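Local coordinates for protein UL37 (Suid herpesvirus 1, PDB 4K70) that is an inner tegument protein thought to control viral trafficking, its N-terminal half here being an elongated, largely helical body that binds metal ions, at residues A[49-54]-A[104-109]; A[69-74]-A[114-119]. One frame throughout, in Å; residues are numbered along the deposited sequence.

Contact 1 (A[49-54]-A[104-109]). With NA (sodium ion), chain L.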
ATOM      1  N   ALA A  49       6.088  34.253  -8.976  1.00 27.75           N
ATOM      2  CA  ALA A  49       5.735  34.146  -7.567  1.00 29.06           C
ATOM      3  C   ALA A  49       6.931  34.512  -6.685  1.00 27.41           C
ATOM      4  O   ALA A  49       6.803  35.293  -5.749  1.00 28.53           O
ATOM      5  CB  ALA A  49       5.213  32.752  -7.227  1.00 27.53           C
ATOM      6  N   LEU A  50       8.098  33.962  -6.993  1.00 28.85           N
ATOM      7  CA  LEU A  50       9.279  34.242  -6.187  1.00 27.94           C
ATOM      8  C   LEU A  50       9.647  35.726  -6.249  1.00 32.48           C
ATOM      9  O   LEU A  50       9.967  36.340  -5.232  1.00 31.61           O
ATOM     10  CB  LEU A  50      10.466  33.397  -6.650  1.00 26.74           C
ATOM     11  CG  LEU A  50      11.704  33.699  -5.814  1.00 30.17           C
ATOM     12  CD1 LEU A  50      11.544  33.094  -4.406  1.00 25.78           C
ATOM     13  CD2 LEU A  50      12.964  33.213  -6.510  1.00 36.59           C
ATOM     14  N   ARG A  51       9.607  36.287  -7.453  1.00 28.23           N
ATOM     15  CA  ARG A  51       9.916  37.699  -7.664  1.00 33.51           C
ATOM     16  C   ARG A  51       8.968  38.609  -6.897  1.00 32.24           C
ATOM     17  O   ARG A  51       9.391  39.591  -6.303  1.00 37.14           O
ATOM     18  CB  ARG A  51       9.880  38.032  -9.156  1.00 33.93           C
ATOM     19  CG  ARG A  51      11.163  37.719  -9.868  1.00 37.76           C
ATOM     20  CD  ARG A  51      12.179  38.808  -9.606  1.00 42.84           C
ATOM     21  NE  ARG A  51      13.520  38.431 -10.038  1.00 42.85           N
ATOM     22  CZ  ARG A  51      14.597  39.168  -9.799  1.00 43.06           C
ATOM     23  NH1 ARG A  51      14.469  40.311  -9.138  1.00 47.00           N
ATOM     24  NH2 ARG A  51      15.796  38.769 -10.215  1.00 43.87           N
ATOM     25  N   LEU A  52       7.685  38.272  -6.905  1.00 31.71           N
ATOM     26  CA  LEU A  52       6.677  39.047  -6.191  1.00 35.63           C
ATOM     27  C   LEU A  52       6.823  38.952  -4.672  1.00 37.47           C
ATOM     28  O   LEU A  52       6.544  39.909  -3.936  1.00 35.86           O
ATOM     29  CB  LEU A  52       5.275  38.583  -6.605  1.00 34.82           C
ATOM     30  CG  LEU A  52       4.818  38.997  -8.001  1.00 36.24           C
ATOM     31  CD1 LEU A  52       3.617  38.172  -8.407  1.00 37.60           C
ATOM     32  CD2 LEU A  52       4.475  40.472  -8.009  1.00 40.97           C
ATOM     33  N   ALA A  53       7.245  37.790  -4.191  1.00 33.83           N
ATOM     34  CA  ALA A  53       7.469  37.640  -2.763  1.00 34.69           C
ATOM     35  C   ALA A  53       8.719  38.419  -2.359  1.00 33.59           C
ATOM     36  O   ALA A  53       8.715  39.140  -1.363  1.00 34.34           O
ATOM     37  CB  ALA A  53       7.586  36.175  -2.385  1.00 29.90           C
ATOM     38  N   CYS A  54       9.784  38.279  -3.140  1.00 32.21           N
ATOM     39  CA  CYS A  54      11.017  39.005  -2.876  1.00 34.98           C
ATOM     40  C   CYS A  54      10.784  40.506  -2.914  1.00 39.61           C
ATOM     41  O   CYS A  54      11.316  41.241  -2.088  1.00 39.54           O
ATOM     42  CB  CYS A  54      12.107  38.609  -3.871  1.00 37.62           C
ATOM     43  SG  CYS A  54      12.828  36.999  -3.485  1.00 34.72           S
ATOM     44  N   THR A 104      18.136  32.452  -6.844  1.00 30.99           N
ATOM     45  CA  THR A 104      19.234  32.939  -6.018  1.00 33.68           C
ATOM     46  C   THR A 104      19.416  34.449  -6.194  1.00 35.46           C
ATOM     47  O   THR A 104      19.541  35.183  -5.211  1.00 36.15           O
ATOM     48  CB  THR A 104      20.549  32.236  -6.392  1.00 38.14           C
ATOM     49  OG1 THR A 104      20.414  30.827  -6.166  1.00 37.38           O
ATOM     50  CG2 THR A 104      21.730  32.792  -5.560  1.00 37.95           C
ATOM     51  N   ALA A 105      19.412  34.905  -7.446  1.00 33.39           N
ATOM     52  CA  ALA A 105      19.622  36.318  -7.747  1.00 34.37           C
ATOM     53  C   ALA A 105      18.549  37.179  -7.083  1.00 36.36           C
ATOM     54  O   ALA A 105      18.850  38.229  -6.513  1.00 35.82           O
ATOM     55  CB  ALA A 105      19.660  36.550  -9.263  1.00 30.38           C
ATOM     56  N   ALA A 106      17.305  36.714  -7.111  1.00 33.06           N
ATOM     57  CA  ALA A 106      16.210  37.486  -6.529  1.00 34.58           C
ATOM     58  C   ALA A 106      16.264  37.521  -5.008  1.00 35.25           C
ATOM     59  O   ALA A 106      16.063  38.572  -4.389  1.00 36.22           O
ATOM     60  CB  ALA A 106      14.862  36.961  -7.002  1.00 32.59           C
ATOM     61  N   LEU A 107      16.516  36.367  -4.400  1.00 34.37           N
ATOM     62  CA  LEU A 107      16.623  36.290  -2.952  1.00 33.89           C
ATOM     63  C   LEU A 107      17.829  37.086  -2.443  1.00 32.26           C
ATOM     64  O   LEU A 107      17.738  37.782  -1.437  1.00 37.46           O
ATOM     65  CB  LEU A 107      16.699  34.827  -2.491  1.00 34.09           C
ATOM     66  CG  LEU A 107      15.388  34.037  -2.601  1.00 31.36           C
ATOM     67  CD1 LEU A 107      15.635  32.530  -2.473  1.00 28.43           C
ATOM     68  CD2 LEU A 107      14.372  34.507  -1.567  1.00 29.94           C
ATOM     69  N   THR A 108      18.950  36.983  -3.149  1.00 30.76           N
ATOM     70  CA  THR A 108      20.182  37.665  -2.751  1.00 37.31           C
ATOM     71  C   THR A 108      20.011  39.182  -2.803  1.00 37.68           C
ATOM     72  O   THR A 108      20.314  39.892  -1.839  1.00 36.09           O
ATOM     73  CB  THR A 108      21.372  37.259  -3.645  1.00 33.57           C
ATOM     74  OG1 THR A 108      21.603  35.852  -3.522  1.00 36.69           O
ATOM     75  CG2 THR A 108      22.647  38.001  -3.221  1.00 44.19           C
ATOM     76  N   GLU A 109      19.511  39.657  -3.935  1.00 34.24           N
ATOM     77  CA  GLU A 109      19.249  41.071  -4.167  1.00 40.04           C
ATOM     78  C   GLU A 109      18.259  41.634  -3.148  1.00 40.02           C
ATOM     79  O   GLU A 109      18.379  42.782  -2.724  1.00 40.99           O
ATOM     80  CB  GLU A 109      18.736  41.262  -5.599  1.00 41.05           C
ATOM     81  CG  GLU A 109      18.086  42.596  -5.870  1.00 46.91           C
ATOM     82  CD  GLU A 109      17.494  42.680  -7.265  1.00 48.12           C
ATOM     83  OE1 GLU A 109      16.519  41.945  -7.549  1.00 46.34           O
ATOM     84  OE2 GLU A 109      18.006  43.483  -8.073  1.00 48.84           O
TER
HETATM   85 NA    NA L1012      20.110  44.524  -8.289  1.00 53.03          NA
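Two parallel helix segments, 49-54 of helix 39-60 and 104-109 of helix 101-109, lie 9.5 Å apart axis to axis with only 3° between their directions. The apolar part of the contact is a small side-chain layer. L50 sends its two branches different ways: CD2 meets the CB of A106, while CD1 faces L107 CD2 at 4.2 Å. C54 turns its sulfur beside its own backbone N (chi1 -76°), and SG packs against L107 CD2 at 3.5 Å, with A106 CB a little farther off. The same CD2 of L107 also reaches A69 of helix 63-78.

The second kind of contact is a flat group laid on a methyl. R51 starts away from helix 101-109, but a bend at chi2 (-79°) swings the guanidinium back across A106, whose CB sits 3.5 Å from the guanidinium plane, over its centre.

The charged contact is at the solvent-facing edge. Two carboxylates hold the guanidinium and together fix its rotation over A106: NH2 pairs with D102 OD1, the stronger partner, about two turns before E109, and NH1 donates to E109 OE1 in a salt bridge of 3.1 Å, the acceptor close to the guanidinium plane and met nearly along its C-O axis. The carboxylate of E109 stands almost perpendicular to the guanidinium. Its other oxygen, OE2, binds a sodium ion at 2.4 Å, so E109 is shared between two cations, which would be expected to favour its ionised form. The arrangement is that of neighbouring parallel helices in an all-helical bundle, apolar inside and bridged by charge along the outer edge.

Contact 2 (A[69-74]-A[114-119])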
ATOM      1  N   ALA A  69       9.033  34.400   0.937  1.00 32.97           N
ATOM      2  CA  ALA A  69      10.079  34.351  -0.080  1.00 28.52           C
ATOM      3  C   ALA A  69      11.099  33.260   0.189  1.00 33.47           C
ATOM      4  O   ALA A  69      11.473  32.508  -0.717  1.00 29.65           O
ATOM      5  CB  ALA A  69      10.771  35.691  -0.184  1.00 35.49           C
ATOM      6  N   GLU A  70      11.567  33.190   1.434  1.00 27.96           N
ATOM      7  CA  GLU A  70      12.584  32.216   1.811  1.00 31.38           C
ATOM      8  C   GLU A  70      12.088  30.754   1.817  1.00 28.91           C
ATOM      9  O   GLU A  70      12.872  29.828   1.559  1.00 28.57           O
ATOM     10  CB  GLU A  70      13.196  32.586   3.168  1.00 30.80           C
ATOM     11  CG  GLU A  70      14.209  33.735   3.084  1.00 34.88           C
ATOM     12  CD  GLU A  70      14.942  33.999   4.405  1.00 37.16           C
ATOM     13  OE1 GLU A  70      14.336  33.830   5.482  1.00 38.01           O
ATOM     14  OE2 GLU A  70      16.133  34.384   4.352  1.00 41.82           O
ATOM     15  N   ASN A  71      10.801  30.549   2.102  1.00 25.46           N
ATOM     16  CA  ASN A  71      10.241  29.190   2.164  1.00 24.62           C
ATOM     17  C   ASN A  71       9.208  28.836   1.083  1.00 28.14           C
ATOM     18  O   ASN A  71       8.507  27.814   1.178  1.00 26.82           O
ATOM     19  CB  ASN A  71       9.654  28.940   3.547  1.00 25.19           C
ATOM     20  CG  ASN A  71      10.665  29.164   4.647  1.00 32.67           C
ATOM     21  OD1 ASN A  71      11.416  28.259   5.016  1.00 31.37           O
ATOM     22  ND2 ASN A  71      10.700  30.385   5.173  1.00 31.80           N
ATOM     23  N   LEU A  72       9.146  29.664   0.046  1.00 28.18           N
ATOM     24  CA  LEU A  72       8.211  29.475  -1.052  1.00 29.39           C
ATOM     25  C   LEU A  72       8.383  28.124  -1.734  1.00 25.27           C
ATOM     26  O   LEU A  72       7.406  27.498  -2.136  1.00 25.45           O
ATOM     27  CB  LEU A  72       8.370  30.605  -2.081  1.00 26.54           C
ATOM     28  CG  LEU A  72       7.236  30.697  -3.093  1.00 34.55           C
ATOM     29  CD1 LEU A  72       5.966  31.137  -2.385  1.00 36.16           C
ATOM     30  CD2 LEU A  72       7.608  31.655  -4.209  1.00 32.31           C
ATOM     31  N   ALA A  73       9.622  27.676  -1.884  1.00 20.63           N
ATOM     32  CA  ALA A  73       9.846  26.387  -2.528  1.00 25.68           C
ATOM     33  C   ALA A  73       9.076  25.259  -1.804  1.00 27.01           C
ATOM     34  O   ALA A  73       8.358  24.477  -2.427  1.00 24.08           O
ATOM     35  CB  ALA A  73      11.326  26.079  -2.606  1.00 21.54           C
ATOM     36  N   GLY A  74       9.201  25.204  -0.485  1.00 24.64           N
ATOM     37  CA  GLY A  74       8.536  24.178   0.298  1.00 23.08           C
ATOM     38  C   GLY A  74       7.032  24.359   0.350  1.00 26.35           C
ATOM     39  O   GLY A  74       6.276  23.394   0.215  1.00 24.39           O
ATOM     40  N   THR A 114      18.954  31.791   0.540  1.00 29.78           N
ATOM     41  CA  THR A 114      18.527  30.689  -0.301  1.00 32.49           C
ATOM     42  C   THR A 114      18.504  29.396   0.510  1.00 36.55           C
ATOM     43  O   THR A 114      18.089  28.343   0.018  1.00 31.24           O
ATOM     44  CB  THR A 114      19.465  30.496  -1.492  1.00 38.71           C
ATOM     45  OG1 THR A 114      20.756  30.091  -1.020  1.00 33.45           O
ATOM     46  CG2 THR A 114      19.576  31.790  -2.294  1.00 32.34           C
ATOM     47  N   SER A 115      18.924  29.489   1.766  1.00 30.34           N
ATOM     48  CA  SER A 115      19.280  28.306   2.538  1.00 34.47           C
ATOM     49  C   SER A 115      18.295  27.893   3.631  1.00 31.29           C
ATOM     50  O   SER A 115      18.650  27.091   4.495  1.00 28.43           O
ATOM     51  CB  SER A 115      20.651  28.527   3.181  1.00 36.00           C
ATOM     52  OG  SER A 115      20.519  29.497   4.201  1.00 35.77           O
ATOM     53  N   ALA A 116      17.079  28.432   3.618  1.00 30.62           N
ATOM     54  CA  ALA A 116      16.074  28.028   4.602  1.00 29.84           C
ATOM     55  C   ALA A 116      15.730  26.538   4.469  1.00 29.82           C
ATOM     56  O   ALA A 116      15.956  25.937   3.416  1.00 27.09           O
ATOM     57  CB  ALA A 116      14.820  28.877   4.474  1.00 30.15           C
ATOM     58  N   GLU A 117      15.205  25.951   5.545  1.00 28.41           N
ATOM     59  CA  GLU A 117      14.882  24.527   5.567  1.00 30.39           C
ATOM     60  C   GLU A 117      13.786  24.178   4.559  1.00 29.52           C
ATOM     61  O   GLU A 117      13.714  23.047   4.094  1.00 30.81           O
ATOM     62  CB  GLU A 117      14.541  24.053   6.991  1.00 29.81           C
ATOM     63  CG  GLU A 117      15.747  24.144   7.933  1.00 33.01           C
ATOM     64  CD  GLU A 117      15.487  23.587   9.331  1.00 36.96           C
ATOM     65  OE1 GLU A 117      15.044  22.431   9.450  1.00 34.86           O
ATOM     66  OE2 GLU A 117      15.738  24.306  10.320  1.00 42.09           O
ATOM     67  N   PHE A 118      12.975  25.165   4.189  1.00 30.32           N
ATOM     68  CA  PHE A 118      12.017  24.996   3.089  1.00 28.01           C
ATOM     69  C   PHE A 118      12.332  25.864   1.867  1.00 27.44           C
ATOM     70  O   PHE A 118      11.457  26.132   1.029  1.00 27.88           O
ATOM     71  CB  PHE A 118      10.591  25.208   3.580  1.00 24.63           C
ATOM     72  CG  PHE A 118      10.112  24.109   4.489  1.00 28.01           C
ATOM     73  CD1 PHE A 118       9.637  22.916   3.964  1.00 26.35           C
ATOM     74  CD2 PHE A 118      10.168  24.258   5.867  1.00 24.50           C
ATOM     75  CE1 PHE A 118       9.205  21.885   4.805  1.00 26.57           C
ATOM     76  CE2 PHE A 118       9.739  23.244   6.710  1.00 26.93           C
ATOM     77  CZ  PHE A 118       9.257  22.058   6.180  1.00 24.33           C
ATOM     78  N   GLY A 119      13.598  26.256   1.767  1.00 28.50           N
ATOM     79  CA  GLY A 119      14.097  27.069   0.676  1.00 25.95           C
ATOM     80  C   GLY A 119      14.444  26.245  -0.550  1.00 29.44           C
ATOM     81  O   GLY A 119      14.292  25.019  -0.550  1.00 25.03           O
TER
HETATM   82  O   HOH W   1      15.723  30.036   1.513  1.00 25.94           O
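At N71 the backbone leaves helical values (phi -113°, psi 14°), and helix 63-78 is kinked here: the N atoms of A73 and G74 have no bond to the preceding turn. The chi1 of N71 (-56°) sets CG beside its own backbone N, bringing OD1 against two carbons of the loop, A116 CB and F118 CB, each at 3.5 Å. F118 likewise carries CG beside its N; CB faces the helix while the ring leads away, with OD1 of N71 at its edge and the ring of W78 nearby.

The kink hands a backbone donor to the loop. G74 N bonds F118 O at 2.9 Å, approaching in the carbonyl plane, and A73 CB rests against the same oxygen. The CA atoms of G74 and F118 are 4.5 Å apart. E70 O, which G74 N would meet in an unbroken helix, instead receives a hydrogen bond from a water that in turn accepts from A116 N, and G119 CA comes within 3.1 Å of E70 O in a CA-H...O contact.

Around this seam, the carboxylate of E70 forms salt bridges to R113 and R457, and N71 ND2 bonds V67 O one turn back. The loop ends in a type I beta turn, A116 to G119, closed by G119 N to A116 O and leading into helix 120-137 with G119 as N-cap, the whole packed on a kinked helix of the bundle.

In the fold
Contacts 1 and 2 lie at one end of the elongated chain, their centres about 11 Å apart, and touch directly: L107 and L50 of contact 1 rest against A69 O, and CD2 of L72 from contact 2 packs on the backbone of A49 and L50. Helices 39-60 and 63-78 follow each other in the chain, and their partners come in the same order, helix 101-109 first and then the loop after it, so the pairings interlock. Contact 1 is partly buried, with charged side chains and sodium at its solvent-facing edge; contact 2 is buried and relies on backbone polar atoms, a bridging water and close backbone packing.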